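Local coordinates for protein cpftsy (Physcomitrella patens, PDB 4AK9) that probably acts as the chloroplast signal recognition particle receptor, a SIMIBI-class GTPase that helps deliver proteins to the thylakoid membrane, at residues K25-L37 / I48-F61. Residues are numbered along the deposited sequence; the frame is centred on the assembly and turned at random.
Sequences KTRENLAVVDELL and ILDELEEVLLVSDF
Asn29 and Val55 meet where two antiparallel helices of the SRP-type N-terminal helical bundle pack together, helix 25-30 running at 164° to helix 48-58. The polar part of the contact rests on one amide. With CG anti to the backbone N (chi1 172°), Asn29 reaches across and its ND2 gives both of its hydrogen bonds to the other segment: to Val55 O at 3.1 Å, lying in the amide plane, and to Ser59 OG at 2.7 Å, tilted 16° out of it. Two bonds on one nitrogen fix the amide's rotation, and OD1 is left beside CG1 of Val58. A leucine here would probably leave Ser59 OG and Val55 O without this donor just where helix 48-58 ends in a Schellman motif with Asp60 as C-prime residue. Most of the remaining contacts are between apolar side chains. Val55 is a knob in the hole made by Asn29, Leu30, Val32 and Val33, its CG2 lying 3.6 Å from Val32 CG2. Val33 CG2 meets Leu52 CD1 at 3.6 Å, while the side chains of Leu30 and Leu56 cross at about a right angle, touching through their CD2 methyls. Behind this layer, Val33 and Leu37 also touch helix 85-101, and Leu30 leans on Leu316 of helix 309-316. At the far end Leu36 forks over the start of segment 48-61: CD1 lies 3.3 Å from Glu51 OE1, and CD2 rests 3.4 Å from Leu52 N.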
ATOM      1  N   LYS A  25      -7.305   7.548  12.096  1.00 26.95           N
ATOM      2  CA  LYS A  25      -7.744   6.997  10.803  1.00 29.44           C
ATOM      3  C   LYS A  25      -7.380   5.535  10.632  1.00 26.17           C
ATOM      4  O   LYS A  25      -8.166   4.750  10.081  1.00 27.36           O
ATOM      5  CB  LYS A  25      -7.210   7.811   9.627  1.00 30.67           C
ATOM      6  CG  LYS A  25      -7.782   9.206   9.550  1.00 38.65           C
ATOM      7  CD  LYS A  25      -7.966   9.621   8.096  1.00 47.48           C
ATOM      8  CE  LYS A  25      -7.774  11.130   7.915  1.00 48.04           C
ATOM      9  NZ  LYS A  25      -8.982  11.958   8.253  1.00 58.53           N
ATOM     10  N   THR A  26      -6.188   5.158  11.105  1.00 22.05           N
ATOM     11  CA  THR A  26      -5.793   3.761  11.057  1.00 21.80           C
ATOM     12  C   THR A  26      -6.703   2.924  11.950  1.00 26.10           C
ATOM     13  O   THR A  26      -7.150   1.835  11.559  1.00 21.78           O
ATOM     14  CB  THR A  26      -4.314   3.566  11.497  1.00 23.14           C
ATOM     15  OG1 THR A  26      -3.454   4.246  10.565  1.00 23.58           O
ATOM     16  CG2 THR A  26      -3.945   2.077  11.490  1.00 23.64           C
ATOM     17  N   ARG A  27      -6.990   3.447  13.140  1.00 27.88           N
ATOM     18  CA  ARG A  27      -7.772   2.714  14.143  1.00 29.07           C
ATOM     19  C   ARG A  27      -9.179   2.441  13.644  1.00 24.40           C
ATOM     20  O   ARG A  27      -9.762   1.380  13.930  1.00 32.16           O
ATOM     21  CB  ARG A  27      -7.759   3.470  15.480  1.00 25.48           C
ATOM     22  CG  ARG A  27      -8.505   2.783  16.600  1.00 31.62           C
ATOM     23  CD  ARG A  27      -8.288   3.543  17.880  1.00 26.66           C
ATOM     24  NE  ARG A  27      -8.657   4.951  17.767  1.00 24.89           N
ATOM     25  CZ  ARG A  27      -7.807   5.972  17.826  1.00 30.05           C
ATOM     26  NH1 ARG A  27      -6.500   5.764  17.972  1.00 24.40           N
ATOM     27  NH2 ARG A  27      -8.279   7.213  17.727  1.00 26.70           N
ATOM     28  N   GLU A  28      -9.729   3.368  12.868  1.00 27.57           N
ATOM     29  CA  GLU A  28     -11.074   3.189  12.332  1.00 36.21           C
ATOM     30  C   GLU A  28     -11.198   2.032  11.342  1.00 35.30           C
ATOM     31  O   GLU A  28     -12.203   1.320  11.342  1.00 32.83           O
ATOM     32  CB  GLU A  28     -11.564   4.467  11.670  1.00 39.22           C
ATOM     33  CG  GLU A  28     -12.880   4.294  10.934  1.00 54.08           C
ATOM     34  CD  GLU A  28     -13.647   5.597  10.809  1.00 70.33           C
ATOM     35  OE1 GLU A  28     -12.997   6.673  10.866  1.00 64.37           O
ATOM     36  OE2 GLU A  28     -14.895   5.542  10.662  1.00 75.40           O
ATOM     37  N   ASN A  29     -10.200   1.834  10.484  1.00 30.10           N
ATOM     38  CA  ASN A  29     -10.228   0.606   9.688  1.00 26.06           C
ATOM     39  C   ASN A  29     -10.082  -0.602  10.580  1.00 27.56           C
ATOM     40  O   ASN A  29     -10.799  -1.589  10.418  1.00 28.20           O
ATOM     41  CB  ASN A  29      -9.160   0.557   8.601  1.00 30.92           C
ATOM     42  CG  ASN A  29      -9.095  -0.820   7.922  1.00 32.25           C
ATOM     43  OD1 ASN A  29     -10.075  -1.281   7.309  1.00 34.44           O
ATOM     44  ND2 ASN A  29      -7.946  -1.490   8.061  1.00 29.36           N
ATOM     45  N   LEU A  30      -9.162  -0.516  11.545  1.00 23.31           N
ATOM     46  CA  LEU A  30      -8.888  -1.692  12.374  1.00 24.95           C
ATOM     47  C   LEU A  30     -10.033  -2.053  13.331  1.00 26.19           C
ATOM     48  O   LEU A  30     -10.050  -3.163  13.874  1.00 25.72           O
ATOM     49  CB  LEU A  30      -7.601  -1.516  13.131  1.00 24.38           C
ATOM     50  CG  LEU A  30      -6.340  -1.474  12.237  1.00 19.91           C
ATOM     51  CD1 LEU A  30      -5.127  -1.186  13.108  1.00 25.01           C
ATOM     52  CD2 LEU A  30      -6.151  -2.809  11.463  1.00 19.79           C
ATOM     53  N   ALA A  31     -10.970  -1.130  13.512  1.00 26.05           N
ATOM     54  CA  ALA A  31     -12.104  -1.360  14.431  1.00 35.19           C
ATOM     55  C   ALA A  31     -13.014  -2.504  13.994  1.00 35.14           C
ATOM     56  O   ALA A  31     -13.660  -3.161  14.827  1.00 39.55           O
ATOM     57  CB  ALA A  31     -12.910  -0.075  14.616  1.00 34.47           C
ATOM     58  N   VAL A  32     -13.066  -2.771  12.700  1.00 28.21           N
ATOM     59  CA  VAL A  32     -13.909  -3.861  12.239  1.00 34.15           C
ATOM     60  C   VAL A  32     -13.438  -5.228  12.758  1.00 36.44           C
ATOM     61  O   VAL A  32     -14.197  -6.204  12.700  1.00 35.43           O
ATOM     62  CB  VAL A  32     -14.029  -3.890  10.703  1.00 34.97           C
ATOM     63  CG1 VAL A  32     -14.379  -2.501  10.179  1.00 39.34           C
ATOM     64  CG2 VAL A  32     -12.748  -4.404  10.080  1.00 31.26           C
ATOM     65  N   VAL A  33     -12.200  -5.298  13.258  1.00 32.65           N
ATOM     66  CA  VAL A  33     -11.660  -6.563  13.777  1.00 34.36           C
ATOM     67  C   VAL A  33     -12.536  -7.140  14.896  1.00 33.76           C
ATOM     68  O   VAL A  33     -12.866  -8.338  14.890  1.00 31.92           O
ATOM     69  CB  VAL A  33     -10.187  -6.420  14.229  1.00 29.90           C
ATOM     70  CG1 VAL A  33      -9.741  -7.619  15.062  1.00 27.63           C
ATOM     71  CG2 VAL A  33      -9.280  -6.279  12.994  1.00 26.42           C
ATOM     72  N   ASP A  34     -12.926  -6.288  15.838  1.00 32.43           N
ATOM     73  CA  ASP A  34     -13.805  -6.718  16.935  1.00 38.13           C
ATOM     74  C   ASP A  34     -15.138  -7.279  16.419  1.00 34.89           C
ATOM     75  O   ASP A  34     -15.591  -8.343  16.852  1.00 33.32           O
ATOM     76  CB  ASP A  34     -14.077  -5.563  17.905  1.00 42.26           C
ATOM     77  CG  ASP A  34     -12.813  -5.055  18.580  1.00 46.65           C
ATOM     78  OD1 ASP A  34     -12.223  -5.801  19.400  1.00 48.49           O
ATOM     79  OD2 ASP A  34     -12.427  -3.900  18.291  1.00 50.95           O
ATOM     80  N   GLU A  35     -15.756  -6.565  15.484  1.00 39.52           N
ATOM     81  CA  GLU A  35     -16.993  -7.035  14.870  1.00 40.64           C
ATOM     82  C   GLU A  35     -16.798  -8.386  14.199  1.00 41.80           C
ATOM     83  O   GLU A  35     -17.595  -9.313  14.377  1.00 32.90           O
ATOM     84  CB  GLU A  35     -17.458  -6.035  13.823  1.00 46.37           C
ATOM     85  CG  GLU A  35     -18.664  -6.506  13.024  1.00 54.63           C
ATOM     86  CD  GLU A  35     -19.972  -5.909  13.528  1.00 64.29           C
ATOM     87  OE1 GLU A  35     -19.938  -5.184  14.552  1.00 65.61           O
ATOM     88  OE2 GLU A  35     -21.028  -6.156  12.894  1.00 65.80           O
ATOM     89  N   LEU A  36     -15.730  -8.484  13.413  1.00 34.73           N
ATOM     90  CA  LEU A  36     -15.401  -9.706  12.699  1.00 30.74           C
ATOM     91  C   LEU A  36     -15.251 -10.894  13.624  1.00 32.95           C
ATOM     92  O   LEU A  36     -15.659 -12.018  13.307  1.00 32.77           O
ATOM     93  CB  LEU A  36     -14.083  -9.491  11.953  1.00 34.28           C
ATOM     94  CG  LEU A  36     -13.594 -10.607  11.046  1.00 38.26           C
ATOM     95  CD1 LEU A  36     -14.659 -10.932  10.003  1.00 42.88           C
ATOM     96  CD2 LEU A  36     -12.296 -10.163  10.365  1.00 39.79           C
ATOM     97  N   LEU A  37     -14.661 -10.627  14.768  1.00 23.88           N
ATOM     98  CA  LEU A  37     -14.281 -11.707  15.657  1.00 30.49           C
ATOM     99  C   LEU A  37     -15.511 -12.206  16.416  1.00 35.54           C
ATOM    100  O   LEU A  37     -15.494 -13.309  16.971  1.00 33.62           O
ATOM    101  CB  LEU A  37     -13.183 -11.246  16.607  1.00 29.26           C
ATOM    102  CG  LEU A  37     -11.814 -11.196  15.898  1.00 27.80           C
ATOM    103  CD1 LEU A  37     -10.676 -10.857  16.865  1.00 27.52           C
ATOM    104  CD2 LEU A  37     -11.537 -12.485  15.160  1.00 29.98           C
ATOM    105  N   ILE A  48     -12.740 -16.600   8.588  1.00 30.70           N
ATOM    106  CA  ILE A  48     -12.710 -15.416   9.416  1.00 34.87           C
ATOM    107  C   ILE A  48     -11.280 -14.876   9.460  1.00 24.73           C
ATOM    108  O   ILE A  48     -11.080 -13.661   9.413  1.00 28.58           O
ATOM    109  CB  ILE A  48     -13.221 -15.711  10.845  1.00 32.49           C
ATOM    110  CG1 ILE A  48     -14.682 -16.132  10.791  1.00 40.69           C
ATOM    111  CG2 ILE A  48     -13.093 -14.489  11.727  1.00 29.06           C
ATOM    112  CD1 ILE A  48     -15.514 -15.228   9.946  1.00 40.96           C
ATOM    113  N   LEU A  49     -10.299 -15.761   9.495  1.00 21.98           N
ATOM    114  CA  LEU A  49      -8.913 -15.332   9.644  1.00 26.18           C
ATOM    115  C   LEU A  49      -8.411 -14.761   8.316  1.00 27.03           C
ATOM    116  O   LEU A  49      -7.576 -13.861   8.316  1.00 25.04           O
ATOM    117  CB  LEU A  49      -7.990 -16.447  10.137  1.00 28.34           C
ATOM    118  CG  LEU A  49      -8.253 -16.930  11.574  1.00 32.16           C
ATOM    119  CD1 LEU A  49      -7.285 -18.035  11.965  1.00 39.04           C
ATOM    120  CD2 LEU A  49      -8.140 -15.780  12.539  1.00 35.90           C
ATOM    121  N   ASP A  50      -8.911 -15.282   7.201  1.00 26.39           N
ATOM    122  CA  ASP A  50      -8.654 -14.669   5.892  1.00 29.67           C
ATOM    123  C   ASP A  50      -9.172 -13.248   5.871  1.00 25.92           C
ATOM    124  O   ASP A  50      -8.461 -12.333   5.439  1.00 25.07           O
ATOM    125  CB  ASP A  50      -9.295 -15.478   4.748  1.00 30.79           C
ATOM    126  CG  ASP A  50      -8.419 -16.646   4.296  1.00 30.83           C
ATOM    127  OD1 ASP A  50      -7.372 -16.899   4.941  1.00 29.86           O
ATOM    128  OD2 ASP A  50      -8.769 -17.324   3.294  1.00 30.11           O
ATOM    129  N   GLU A  51     -10.411 -13.051   6.306  1.00 25.01           N
ATOM    130  CA  GLU A  51     -10.992 -11.720   6.399  1.00 29.71           C
ATOM    131  C   GLU A  51     -10.175 -10.813   7.315  1.00 26.31           C
ATOM    132  O   GLU A  51      -9.974  -9.630   6.993  1.00 22.92           O
ATOM    133  CB  GLU A  51     -12.446 -11.768   6.874  1.00 31.63           C
ATOM    134  CG  GLU A  51     -13.382 -12.519   5.938  1.00 45.11           C
ATOM    135  CD  GLU A  51     -14.835 -12.484   6.410  1.00 55.10           C
ATOM    136  OE1 GLU A  51     -15.311 -11.383   6.782  1.00 55.89           O
ATOM    137  OE2 GLU A  51     -15.490 -13.557   6.418  1.00 61.68           O
ATOM    138  N   LEU A  52      -9.730 -11.348   8.451  1.00 22.19           N
ATOM    139  CA  LEU A  52      -8.873 -10.624   9.388  1.00 22.46           C
ATOM    140  C   LEU A  52      -7.574 -10.167   8.710  1.00 22.30           C
ATOM    141  O   LEU A  52      -7.163  -8.995   8.846  1.00 20.63           O
ATOM    142  CB  LEU A  52      -8.509 -11.509  10.592  1.00 24.35           C
ATOM    143  CG  LEU A  52      -7.505 -10.892  11.575  1.00 26.44           C
ATOM    144  CD1 LEU A  52      -8.103  -9.607  12.099  1.00 30.46           C
ATOM    145  CD2 LEU A  52      -7.196 -11.858  12.746  1.00 29.01           C
ATOM    146  N   GLU A  53      -6.944 -11.080   7.988  1.00 20.68           N
ATOM    147  CA  GLU A  53      -5.695 -10.780   7.329  1.00 22.76           C
ATOM    148  C   GLU A  53      -5.900  -9.673   6.298  1.00 20.54           C
ATOM    149  O   GLU A  53      -5.061  -8.752   6.211  1.00 18.64           O
ATOM    150  CB  GLU A  53      -5.113 -12.005   6.675  1.00 22.61           C
ATOM    151  CG  GLU A  53      -3.645 -11.897   6.488  1.00 26.01           C
ATOM    152  CD  GLU A  53      -2.999 -13.209   6.122  1.00 31.29           C
ATOM    153  OE1 GLU A  53      -3.424 -14.294   6.629  1.00 30.60           O
ATOM    154  OE2 GLU A  53      -2.063 -13.149   5.303  1.00 26.70           O
ATOM    155  N   GLU A  54      -7.008  -9.732   5.573  1.00 20.55           N
ATOM    156  CA  GLU A  54      -7.367  -8.673   4.614  1.00 24.20           C
ATOM    157  C   GLU A  54      -7.619  -7.318   5.289  1.00 24.65           C
ATOM    158  O   GLU A  54      -7.259  -6.300   4.743  1.00 20.97           O
ATOM    159  CB  GLU A  54      -8.549  -9.089   3.718  1.00 29.31           C
ATOM    160  CG  GLU A  54      -8.220 -10.317   2.853  1.00 36.88           C
ATOM    161  CD  GLU A  54      -8.621 -10.163   1.383  1.00 46.01           C
ATOM    162  OE1 GLU A  54      -9.836 -10.278   1.067  1.00 52.11           O
ATOM    163  OE2 GLU A  54      -7.710  -9.931   0.545  1.00 46.16           O
ATOM    164  N   VAL A  55      -8.183  -7.288   6.489  1.00 18.56           N
ATOM    165  CA  VAL A  55      -8.345  -6.033   7.191  1.00 19.57           C
ATOM    166  C   VAL A  55      -6.966  -5.423   7.493  1.00 19.98           C
ATOM    167  O   VAL A  55      -6.728  -4.202   7.293  1.00 22.05           O
ATOM    168  CB  VAL A  55      -9.187  -6.227   8.465  1.00 22.76           C
ATOM    169  CG1 VAL A  55      -9.084  -5.000   9.325  1.00 25.77           C
ATOM    170  CG2 VAL A  55     -10.655  -6.501   8.058  1.00 23.82           C
ATOM    171  N   LEU A  56      -6.027  -6.255   7.915  1.00 16.08           N
ATOM    172  CA  LEU A  56      -4.650  -5.800   8.117  1.00 20.38           C
ATOM    173  C   LEU A  56      -4.004  -5.245   6.844  1.00 18.29           C
ATOM    174  O   LEU A  56      -3.307  -4.221   6.912  1.00 17.11           O
ATOM    175  CB  LEU A  56      -3.764  -6.909   8.677  1.00 19.05           C
ATOM    176  CG  LEU A  56      -4.205  -7.521  10.020  1.00 19.95           C
ATOM    177  CD1 LEU A  56      -3.147  -8.506  10.501  1.00 21.56           C
ATOM    178  CD2 LEU A  56      -4.460  -6.420  11.059  1.00 19.88           C
ATOM    179  N   LEU A  57      -4.244  -5.883   5.712  1.00 17.88           N
ATOM    180  CA  LEU A  57      -3.692  -5.430   4.430  1.00 20.22           C
ATOM    181  C   LEU A  57      -4.235  -4.041   4.071  1.00 18.62           C
ATOM    182  O   LEU A  57      -3.494  -3.198   3.525  1.00 18.14           O
ATOM    183  CB  LEU A  57      -3.964  -6.446   3.298  1.00 16.94           C
ATOM    184  CG  LEU A  57      -3.277  -7.824   3.384  1.00 20.32           C
ATOM    185  CD1 LEU A  57      -3.708  -8.701   2.188  1.00 22.18           C
ATOM    186  CD2 LEU A  57      -1.753  -7.743   3.411  1.00 18.83           C
ATOM    187  N   VAL A  58      -5.484  -3.778   4.406  1.00 17.96           N
ATOM    188  CA  VAL A  58      -6.071  -2.470   4.167  1.00 20.02           C
ATOM    189  C   VAL A  58      -5.278  -1.381   4.910  1.00 22.28           C
ATOM    190  O   VAL A  58      -5.055  -0.284   4.387  1.00 20.11           O
ATOM    191  CB  VAL A  58      -7.577  -2.454   4.521  1.00 21.85           C
ATOM    192  CG1 VAL A  58      -8.150  -1.035   4.370  1.00 27.42           C
ATOM    193  CG2 VAL A  58      -8.344  -3.476   3.644  1.00 20.97           C
ATOM    194  N   SER A  59      -4.825  -1.673   6.125  1.00 19.41           N
ATOM    195  CA  SER A  59      -3.997  -0.734   6.870  1.00 21.50           C
ATOM    196  C   SER A  59      -2.491  -0.832   6.570  1.00 23.82           C
ATOM    197  O   SER A  59      -1.672  -0.245   7.274  1.00 20.07           O
ATOM    198  CB  SER A  59      -4.253  -0.830   8.383  1.00 24.45           C
ATOM    199  OG  SER A  59      -5.545  -0.314   8.701  1.00 27.68           O
ATOM    200  N   ASP A  60      -2.107  -1.525   5.503  1.00 17.87           N
ATOM    201  CA  ASP A  60      -0.684  -1.632   5.146  1.00 18.75           C
ATOM    202  C   ASP A  60       0.260  -2.338   6.113  1.00 20.90           C
ATOM    203  O   ASP A  60       1.456  -2.049   6.156  1.00 19.44           O
ATOM    204  CB  ASP A  60      -0.105  -0.274   4.746  1.00 23.64           C
ATOM    205  CG  ASP A  60      -0.136  -0.077   3.240  1.00 29.78           C
ATOM    206  OD1 ASP A  60      -0.686  -0.960   2.530  1.00 24.29           O
ATOM    207  OD2 ASP A  60       0.397   0.945   2.762  1.00 23.59           O
ATOM    208  N   PHE A  61      -0.271  -3.263   6.907  1.00 17.39           N
ATOM    209  CA  PHE A  61       0.520  -4.441   7.228  1.00 19.93           C
ATOM    210  C   PHE A  61       0.721  -5.159   5.882  1.00 22.22           C
ATOM    211  O   PHE A  61      -0.260  -5.567   5.229  1.00 26.12           O
ATOM    212  CB  PHE A  61      -0.251  -5.338   8.190  1.00 18.18           C
ATOM    213  CG  PHE A  61      -0.511  -4.716   9.525  1.00 21.34           C
ATOM    214  CD1 PHE A  61      -1.577  -3.838   9.708  1.00 21.10           C
ATOM    215  CD2 PHE A  61       0.284  -5.041  10.611  1.00 23.76           C
ATOM    216  CE1 PHE A  61      -1.836  -3.276  10.931  1.00 21.23           C
ATOM    217  CE2 PHE A  61       0.030  -4.476  11.853  1.00 21.05           C
ATOM    218  CZ  PHE A  61      -1.032  -3.601  12.020  1.00 22.68           C
TER